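Local atomic coordinates of gifsy-2 prophage ATP-binding sugar transporter-like protein (Salmonella typhimurium LT2, PDB entry 2PP6), a protein that is of uncertain function but has been tentatively linked to ATP binding and sugar transport, and folds as a small prophage-encoded beta barrel with a long N-terminal helix. Residues A17-R22 with V56-N61; G24-I29 with D33-E38; V70-S75 with L91-N96. All blocks are in the same frame, centred on the assembly; numbering follows the deposited sequence.

Interaction 1: A17-R22 with V56-N61; sequences ALIAER and VVFSGN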
loop_
_atom_site.group_PDB
_atom_site.type_symbol
_atom_site.label_atom_id
_atom_site.label_comp_id
_atom_site.label_asym_id
_atom_site.label_seq_id
_atom_site.Cartn_x
_atom_site.Cartn_y
_atom_site.Cartn_z
ATOM N N ALA A 17 5.314 7.914 7.977
ATOM C CA ALA A 17 5.619 7.904 9.391
ATOM C C ALA A 17 6.568 6.772 9.719
ATOM O O ALA A 17 7.347 6.867 10.665
ATOM C CB ALA A 17 4.346 7.773 10.195
ATOM N N LEU A 18 6.506 5.706 8.927
ATOM C CA LEU A 18 7.357 4.551 9.150
ATOM C C LEU A 18 8.766 4.837 8.662
ATOM O O LEU A 18 9.744 4.459 9.312
ATOM C CB LEU A 18 6.780 3.329 8.434
ATOM C CG LEU A 18 7.530 2.001 8.557
ATOM C CD1 LEU A 18 7.746 1.635 10.012
ATOM C CD2 LEU A 18 6.730 0.925 7.849
ATOM N N ILE A 19 8.874 5.494 7.514
ATOM C CA ILE A 19 10.185 5.828 6.985
ATOM C C ILE A 19 10.885 6.767 7.957
ATOM O O ILE A 19 12.082 6.625 8.220
ATOM C CB ILE A 19 10.104 6.532 5.629
ATOM C CG1 ILE A 19 9.648 5.556 4.554
ATOM C CG2 ILE A 19 11.470 7.097 5.262
ATOM C CD1 ILE A 19 9.701 6.151 3.176
ATOM N N ALA A 20 10.136 7.725 8.491
ATOM C CA ALA A 20 10.702 8.679 9.432
ATOM C C ALA A 20 11.143 7.970 10.708
ATOM O O ALA A 20 12.189 8.289 11.274
ATOM C CB ALA A 20 9.687 9.764 9.757
ATOM N N GLU A 21 10.345 7.003 11.150
ATOM C CA GLU A 21 10.657 6.246 12.354
ATOM C C GLU A 21 11.912 5.406 12.177
ATOM O O GLU A 21 12.719 5.294 13.081
ATOM C CB GLU A 21 9.493 5.329 12.729
ATOM C CG GLU A 21 9.693 4.608 14.045
ATOM C CD GLU A 21 9.756 5.566 15.229
ATOM O OE1 GLU A 21 10.138 5.131 16.340
ATOM O OE2 GLU A 21 9.414 6.758 15.053
ATOM N N ARG A 22 12.078 4.818 11.006
ATOM C CA ARG A 22 13.227 3.979 10.748
ATOM C C ARG A 22 14.508 4.705 10.395
ATOM O O ARG A 22 15.570 4.300 10.833
ATOM C CB ARG A 22 12.911 2.984 9.633
ATOM C CG ARG A 22 12.445 1.642 10.130
ATOM C CD ARG A 22 13.315 0.549 9.549
ATOM N NE ARG A 22 13.006 0.299 8.148
ATOM C CZ ARG A 22 13.746 -0.453 7.342
ATOM N NH1 ARG A 22 13.373 -0.626 6.081
ATOM N NH2 ARG A 22 14.864 -1.017 7.788
ATOM N N VAL A 56 15.237 15.371 3.341
ATOM C CA VAL A 56 13.857 15.811 3.233
ATOM C C VAL A 56 13.259 15.871 4.647
ATOM O O VAL A 56 13.520 15.012 5.487
ATOM C CB VAL A 56 13.027 14.927 2.272
ATOM C CG1 VAL A 56 13.922 13.991 1.536
ATOM C CG2 VAL A 56 11.944 14.226 3.006
ATOM N N VAL A 57 12.491 16.923 4.905
ATOM C CA VAL A 57 11.893 17.183 6.206
ATOM C C VAL A 57 10.553 16.505 6.435
ATOM O O VAL A 57 9.583 16.778 5.734
ATOM C CB VAL A 57 11.725 18.706 6.394
ATOM C CG1 VAL A 57 11.209 19.020 7.796
ATOM C CG2 VAL A 57 13.053 19.385 6.157
ATOM N N PHE A 58 10.481 15.646 7.442
ATOM C CA PHE A 58 9.234 14.944 7.718
ATOM C C PHE A 58 8.306 15.590 8.741
ATOM O O PHE A 58 7.092 15.499 8.609
ATOM C CB PHE A 58 9.526 13.505 8.120
ATOM C CG PHE A 58 9.818 12.602 6.950
ATOM C CD1 PHE A 58 8.969 11.556 6.639
ATOM C CD2 PHE A 58 10.941 12.811 6.149
ATOM C CE1 PHE A 58 9.232 10.727 5.544
ATOM C CE2 PHE A 58 11.212 11.986 5.058
ATOM C CZ PHE A 58 10.359 10.946 4.751
ATOM N N SER A 59 8.858 16.255 9.745
ATOM C CA SER A 59 8.031 16.895 10.760
ATOM C C SER A 59 7.153 17.961 10.107
ATOM O O SER A 59 7.573 18.615 9.145
ATOM C CB SER A 59 8.926 17.529 11.819
ATOM O OG SER A 59 9.783 16.556 12.382
ATOM N N GLY A 60 5.934 18.142 10.618
ATOM C CA GLY A 60 5.047 19.140 10.037
ATOM C C GLY A 60 5.049 20.438 10.815
ATOM O O GLY A 60 4.252 21.325 10.539
ATOM N N ASN A 61 5.955 20.566 11.781
ATOM C CA ASN A 61 5.981 21.759 12.607
ATOM C C ASN A 61 7.039 22.790 12.239
ATOM O O ASN A 61 7.269 23.727 12.993
ATOM C CB ASN A 61 6.110 21.370 14.088
ATOM C CG ASN A 61 7.461 20.764 14.426
ATOM O OD1 ASN A 61 7.955 19.904 13.707
ATOM N ND2 ASN A 61 8.046 21.192 15.539
#
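Phe58 is the one residue of 56-61 that meets helix residues 17-22, and it does so through Ala20 and Ile19, a worked example of a helix meeting the end of a barrel strand through one aromatic ring. Val56 and Val57 finish strand 53-57, with Val57 packed on Pro89 and Leu91 of strand 88-95. The carbonyl oxygen of Val56 lies in the plane of the Phe58 ring, at its edge, 3.5 Å from CD2. At Phe58 the chain leaves the strand, and CG lies anti to the carbonyl carbon (chi1 -79°), which sends the ring out to the helix. The methyl CB of Ala20 comes obliquely to the ring, 3.7 Å from CD1 of Phe58, and also touches the root of the side chain. One residue back on the helix, CG2 of Ile19 approaches the far end of the ring, 4.0 Å from Phe58 CZ. Lys88 adds a cation-pi contact to the same ring. Beyond it, Ser59 faces away from the helix and uses OG to accept a hydrogen bond from Ile35 N. Met4 of a second subunit packs on Ile19, so the contact lies near an interface. Between the two segments the contact is apolar, so it rests on van der Waals packing rather than on directional bonds.

Interaction 2: G24-I29 with D33-E38; sequences GMKVNI and DCIVVE
Met25 to Asn28 pair with Asp33 to Val36 as an antiparallel beta hairpin, the first two strands of the closed barrel; Gly24, the first residue to leave the N-terminal helix, leads straight into it. Two hydrogen-bonded pairs carry the backbone. Met25 and Val36 exchange bonds, Met25 N to Val36 O at 2.7 Å and Val36 N to Met25 O at 2.9 Å. Val27 and Cys34 do the same, with Cys34 N 2.7 Å from Val27 O. Between and beyond them, Lys26 with Ile35 and Asn28 with Asp33 form the non-hydrogen-bonded pairs.

The two faces differ in character. On the face of Met25, Val27, Cys34 and Val36, the selenomethionine at position 25 bends at chi3 (-66°) and lays CE 3.5 Å from CG1 of Val36, touching CG of Glu38 as well. SG of Cys34 meets Ile29 CD1 at 3.9 Å and lies beside CG1 of Val27. Leu72 of strand 69-72 packs over Met25 and Val27, while the carboxylate of Glu38 forms a salt bridge with Arg73.

On the other face, Asn28 ND2 donates to Asp33 OD1 over 2.8 Å. The oxygen is met from above the carboxylate plane, the amide and carboxylate being turned 79° apart. Lys26 NZ stays 4.2 Å from Asp33 OD2, beyond a salt bridge, though its positive charge may still help stabilise the ionised carboxylate. The chemistry thus divides the hairpin, with an apolar face turned to the barrel interior and Lys26, Asn28 and Asp33 gathered with Ile35 on the other.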
loop_
_atom_site.group_PDB
_atom_site.type_symbol
_atom_site.label_atom_id
_atom_site.label_comp_id
_atom_site.label_asym_id
_atom_site.label_seq_id
_atom_site.Cartn_x
_atom_site.Cartn_y
_atom_site.Cartn_z
ATOM N N GLY A 24 14.637 8.462 10.212
ATOM C CA GLY A 24 14.676 9.842 10.660
ATOM C C GLY A 24 15.779 10.218 11.644
ATOM O O GLY A 24 16.186 9.415 12.487
HETATM N N MSE A 25 16.267 11.452 11.524
HETATM C CA MSE A 25 17.285 11.993 12.415
HETATM C C MSE A 25 16.661 13.183 13.112
HETATM O O MSE A 25 15.759 13.821 12.562
HETATM C CB MSE A 25 18.480 12.522 11.654
HETATM C CG MSE A 25 19.350 11.495 11.030
HETATM SE SE MSE A 25 20.879 12.433 10.363
HETATM C CE MSE A 25 20.004 13.478 9.000
ATOM N N LYS A 26 17.146 13.485 14.312
ATOM C CA LYS A 26 16.651 14.624 15.077
ATOM C C LYS A 26 17.572 15.766 14.694
ATOM O O LYS A 26 18.796 15.672 14.793
ATOM C CB LYS A 26 16.719 14.316 16.566
ATOM C CG LYS A 26 16.477 15.494 17.484
ATOM C CD LYS A 26 15.025 15.855 17.569
ATOM C CE LYS A 26 14.595 15.864 19.021
ATOM N NZ LYS A 26 15.478 16.736 19.837
ATOM N N VAL A 27 16.989 16.855 14.246
ATOM C CA VAL A 27 17.811 17.938 13.760
ATOM C C VAL A 27 17.205 19.289 14.095
ATOM O O VAL A 27 15.992 19.407 14.249
ATOM C CB VAL A 27 17.976 17.748 12.227
ATOM C CG1 VAL A 27 17.327 18.888 11.453
ATOM C CG2 VAL A 27 19.414 17.560 11.890
ATOM N N ASN A 28 18.042 20.312 14.211
ATOM C CA ASN A 28 17.541 21.631 14.536
ATOM C C ASN A 28 17.616 22.539 13.322
ATOM O O ASN A 28 18.693 22.731 12.757
ATOM C CB ASN A 28 18.337 22.228 15.700
ATOM C CG ASN A 28 17.710 23.500 16.244
ATOM O OD1 ASN A 28 17.747 24.557 15.601
ATOM N ND2 ASN A 28 17.119 23.405 17.438
ATOM N N ILE A 29 16.463 23.079 12.923
ATOM C CA ILE A 29 16.356 23.984 11.782
ATOM C C ILE A 29 15.824 25.322 12.254
ATOM O O ILE A 29 14.725 25.417 12.770
ATOM C CB ILE A 29 15.406 23.441 10.713
ATOM C CG1 ILE A 29 16.007 22.175 10.081
ATOM C CG2 ILE A 29 15.138 24.516 9.676
ATOM C CD1 ILE A 29 15.214 21.618 8.898
ATOM N N ASP A 33 13.454 22.011 16.611
ATOM C CA ASP A 33 13.873 20.630 16.464
ATOM C C ASP A 33 12.865 19.883 15.603
ATOM O O ASP A 33 11.667 20.115 15.706
ATOM C CB ASP A 33 14.005 19.982 17.831
ATOM C CG ASP A 33 15.096 20.623 18.662
ATOM O OD1 ASP A 33 16.194 20.886 18.103
ATOM O OD2 ASP A 33 14.860 20.856 19.870
ATOM N N CYS A 34 13.351 19.005 14.738
ATOM C CA CYS A 34 12.472 18.247 13.852
ATOM C C CYS A 34 13.149 17.014 13.247
ATOM O O CYS A 34 14.355 16.828 13.381
ATOM C CB CYS A 34 11.976 19.152 12.729
ATOM S SG CYS A 34 13.308 19.878 11.785
ATOM N N ILE A 35 12.370 16.180 12.572
ATOM C CA ILE A 35 12.920 14.963 11.996
ATOM C C ILE A 35 13.191 15.075 10.505
ATOM O O ILE A 35 12.377 15.563 9.708
ATOM C CB ILE A 35 12.004 13.717 12.290
ATOM C CG1 ILE A 35 12.290 13.163 13.687
ATOM C CG2 ILE A 35 12.316 12.576 11.317
ATOM C CD1 ILE A 35 12.219 14.146 14.788
ATOM N N VAL A 36 14.350 14.586 10.118
ATOM C CA VAL A 36 14.719 14.685 8.732
ATOM C C VAL A 36 15.274 13.332 8.294
ATOM O O VAL A 36 15.722 12.544 9.120
ATOM C CB VAL A 36 15.755 15.846 8.612
ATOM C CG1 VAL A 36 17.143 15.310 8.317
ATOM C CG2 VAL A 36 15.270 16.864 7.603
ATOM N N VAL A 37 15.217 13.028 7.011
ATOM C CA VAL A 37 15.770 11.757 6.561
ATOM C C VAL A 37 16.727 12.032 5.411
ATOM O O VAL A 37 16.381 12.754 4.470
ATOM C CB VAL A 37 14.656 10.767 6.117
ATOM C CG1 VAL A 37 15.271 9.524 5.504
ATOM C CG2 VAL A 37 13.799 10.371 7.328
ATOM N N GLU A 38 17.937 11.481 5.508
ATOM C CA GLU A 38 18.945 11.660 4.473
ATOM C C GLU A 38 18.435 11.119 3.145
ATOM O O GLU A 38 17.796 10.065 3.098
ATOM C CB GLU A 38 20.243 10.970 4.875
ATOM C CG GLU A 38 20.812 11.557 6.153
ATOM C CD GLU A 38 22.336 11.603 6.175
ATOM O OE1 GLU A 38 22.937 12.195 5.245
ATOM O OE2 GLU A 38 22.931 11.055 7.132
#

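Interaction 3: V70-S75 with L91-N96; sequences VVLRGS and LTLEEN
With chi1 at -39°, the CG of Leu93 lies anti to the carbonyl carbon and beside the backbone N, and the fork at its end reaches toward Val70 and Leu72 with one methyl for each. The CD2 branch takes Val70, 4.0 Å from its CG2, which likewise stands anti to the carbonyl carbon. CD1 of Leu93 takes Leu72, 4.1 Å from CD2 of that residue. In both pairs the side chains cross at about a right angle, so that methyl meets methyl without the chains running alongside each other. Strands 69-72 and 88-95 are not neighbours in the six-stranded antiparallel barrel, since strand 75-85 lies between them, and the contact therefore spans the interior from one strand to the next but one. Val79 of the intervening strand also packs on Val70, and Ile29, Val27 and Met25 bring strand 25-29 into the same core. Strand 69-72 ends in a type I' turn from Leu72 to Ser75, the tight connection of a two-residue beta hairpin. Two backbone bonds between Leu72 and Ser75 close it. Arg73 and Gly74 both have positive phi, as a type I' turn requires, and at Gly74 a CB would jam against the carbonyl oxygen of Arg73.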
loop_
_atom_site.group_PDB
_atom_site.type_symbol
_atom_site.label_atom_id
_atom_site.label_comp_id
_atom_site.label_asym_id
_atom_site.label_seq_id
_atom_site.Cartn_x
_atom_site.Cartn_y
_atom_site.Cartn_z
ATOM N N VAL A 70 21.118 24.992 9.947
ATOM C CA VAL A 70 20.637 23.680 10.317
ATOM C C VAL A 70 21.710 22.941 11.075
ATOM O O VAL A 70 22.787 22.730 10.536
ATOM C CB VAL A 70 20.312 22.863 9.061
ATOM C CG1 VAL A 70 19.934 21.439 9.449
ATOM C CG2 VAL A 70 19.211 23.544 8.276
ATOM N N VAL A 71 21.444 22.544 12.316
ATOM C CA VAL A 71 22.449 21.786 13.047
ATOM C C VAL A 71 22.158 20.315 12.838
ATOM O O VAL A 71 21.117 19.809 13.258
ATOM C CB VAL A 71 22.428 22.063 14.546
ATOM C CG1 VAL A 71 23.492 21.214 15.223
ATOM C CG2 VAL A 71 22.660 23.544 14.805
ATOM N N LEU A 72 23.079 19.623 12.188
ATOM C CA LEU A 72 22.889 18.210 11.901
ATOM C C LEU A 72 24.121 17.415 12.277
ATOM O O LEU A 72 25.224 17.708 11.832
ATOM C CB LEU A 72 22.564 18.040 10.410
ATOM C CG LEU A 72 22.788 16.693 9.731
ATOM C CD1 LEU A 72 22.155 15.589 10.542
ATOM C CD2 LEU A 72 22.185 16.738 8.350
ATOM N N ARG A 73 23.921 16.406 13.107
ATOM C CA ARG A 73 25.010 15.572 13.568
ATOM C C ARG A 73 26.181 16.351 14.177
ATOM O O ARG A 73 27.334 15.947 14.079
ATOM C CB ARG A 73 25.471 14.669 12.435
ATOM C CG ARG A 73 24.823 13.320 12.532
ATOM C CD ARG A 73 25.005 12.480 11.296
ATOM N NE ARG A 73 24.465 11.144 11.531
ATOM C CZ ARG A 73 24.289 10.230 10.585
ATOM N NH1 ARG A 73 24.610 10.516 9.329
ATOM N NH2 ARG A 73 23.800 9.034 10.897
ATOM N N GLY A 74 25.872 17.467 14.822
ATOM C CA GLY A 74 26.903 18.251 15.461
ATOM C C GLY A 74 27.509 19.332 14.602
ATOM O O GLY A 74 28.295 20.134 15.096
ATOM N N SER A 75 27.152 19.377 13.325
ATOM C CA SER A 75 27.716 20.391 12.436
ATOM C C SER A 75 26.664 21.373 11.966
ATOM O O SER A 75 25.479 21.044 11.902
ATOM C CB SER A 75 28.374 19.723 11.233
ATOM O OG SER A 75 28.922 18.468 11.604
ATOM N N LEU A 91 15.848 19.769 1.399
ATOM C CA LEU A 91 16.847 20.809 1.586
ATOM C C LEU A 91 18.276 20.472 1.151
ATOM O O LEU A 91 18.784 19.367 1.384
ATOM C CB LEU A 91 16.872 21.223 3.058
ATOM C CG LEU A 91 15.530 21.328 3.792
ATOM C CD1 LEU A 91 15.770 21.826 5.225
ATOM C CD2 LEU A 91 14.593 22.265 3.050
ATOM N N THR A 92 18.922 21.441 0.510
ATOM C CA THR A 92 20.306 21.278 0.100
ATOM C C THR A 92 21.061 22.088 1.137
ATOM O O THR A 92 20.847 23.296 1.268
ATOM C CB THR A 92 20.579 21.845 -1.300
ATOM O OG1 THR A 92 19.908 21.039 -2.278
ATOM C CG2 THR A 92 22.076 21.845 -1.586
ATOM N N LEU A 93 21.930 21.403 1.875
ATOM C CA LEU A 93 22.691 22.019 2.951
ATOM C C LEU A 93 24.179 22.122 2.676
ATOM O O LEU A 93 24.796 21.175 2.177
ATOM C CB LEU A 93 22.513 21.201 4.223
ATOM C CG LEU A 93 21.145 20.619 4.520
ATOM C CD1 LEU A 93 21.233 19.684 5.712
ATOM C CD2 LEU A 93 20.186 21.746 4.798
ATOM N N GLU A 94 24.751 23.267 3.039
ATOM C CA GLU A 94 26.182 23.502 2.876
ATOM C C GLU A 94 26.832 23.769 4.236
ATOM O O GLU A 94 26.244 24.441 5.090
ATOM C CB GLU A 94 26.424 24.689 1.937
ATOM C CG GLU A 94 25.939 24.450 0.510
ATOM C CD GLU A 94 26.589 23.242 -0.154
ATOM O OE1 GLU A 94 26.140 22.856 -1.256
ATOM O OE2 GLU A 94 27.548 22.682 0.418
ATOM N N GLU A 95 28.034 23.227 4.433
ATOM C CA GLU A 95 28.792 23.402 5.676
ATOM C C GLU A 95 29.029 24.896 5.947
ATOM O O GLU A 95 28.915 25.730 5.050
ATOM C CB GLU A 95 30.144 22.699 5.569
ATOM C CG GLU A 95 30.096 21.352 4.869
ATOM C CD GLU A 95 30.228 20.178 5.822
ATOM O OE1 GLU A 95 30.190 19.026 5.336
ATOM O OE2 GLU A 95 30.373 20.399 7.047
ATOM N N ASN A 96 29.359 25.229 7.187
ATOM C CA ASN A 96 29.608 26.614 7.548
ATOM C C ASN A 96 31.091 26.815 7.828
ATOM O O ASN A 96 31.434 27.308 8.927
ATOM C CB ASN A 96 28.773 26.992 8.775
ATOM C CG ASN A 96 27.361 27.435 8.409
ATOM O OD1 ASN A 96 26.753 26.908 7.477
ATOM N ND2 ASN A 96 26.833 28.403 9.151
#

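Two contacts lie in one small barrel, and interaction 1 ties the N-terminal helix to it; together they show how a closed sheet gathers distant parts of a short chain. Interaction 2 falls, in sequence, between the two segments of interaction 1, and interaction 3 follows both. Centres of interactions 1 and 2 lie about 8 Å apart, those of 2 and 3 about 11 Å, and those of 1 and 3 about 18 Å. Phe58 N bonds to Ile35 O, linking the first two. Asn28 O accepts from Val71 N where strands 25-29 and 69-72 close the barrel. The series thus runs from the helix, which meets other subunits, through the first hairpin to the interior core.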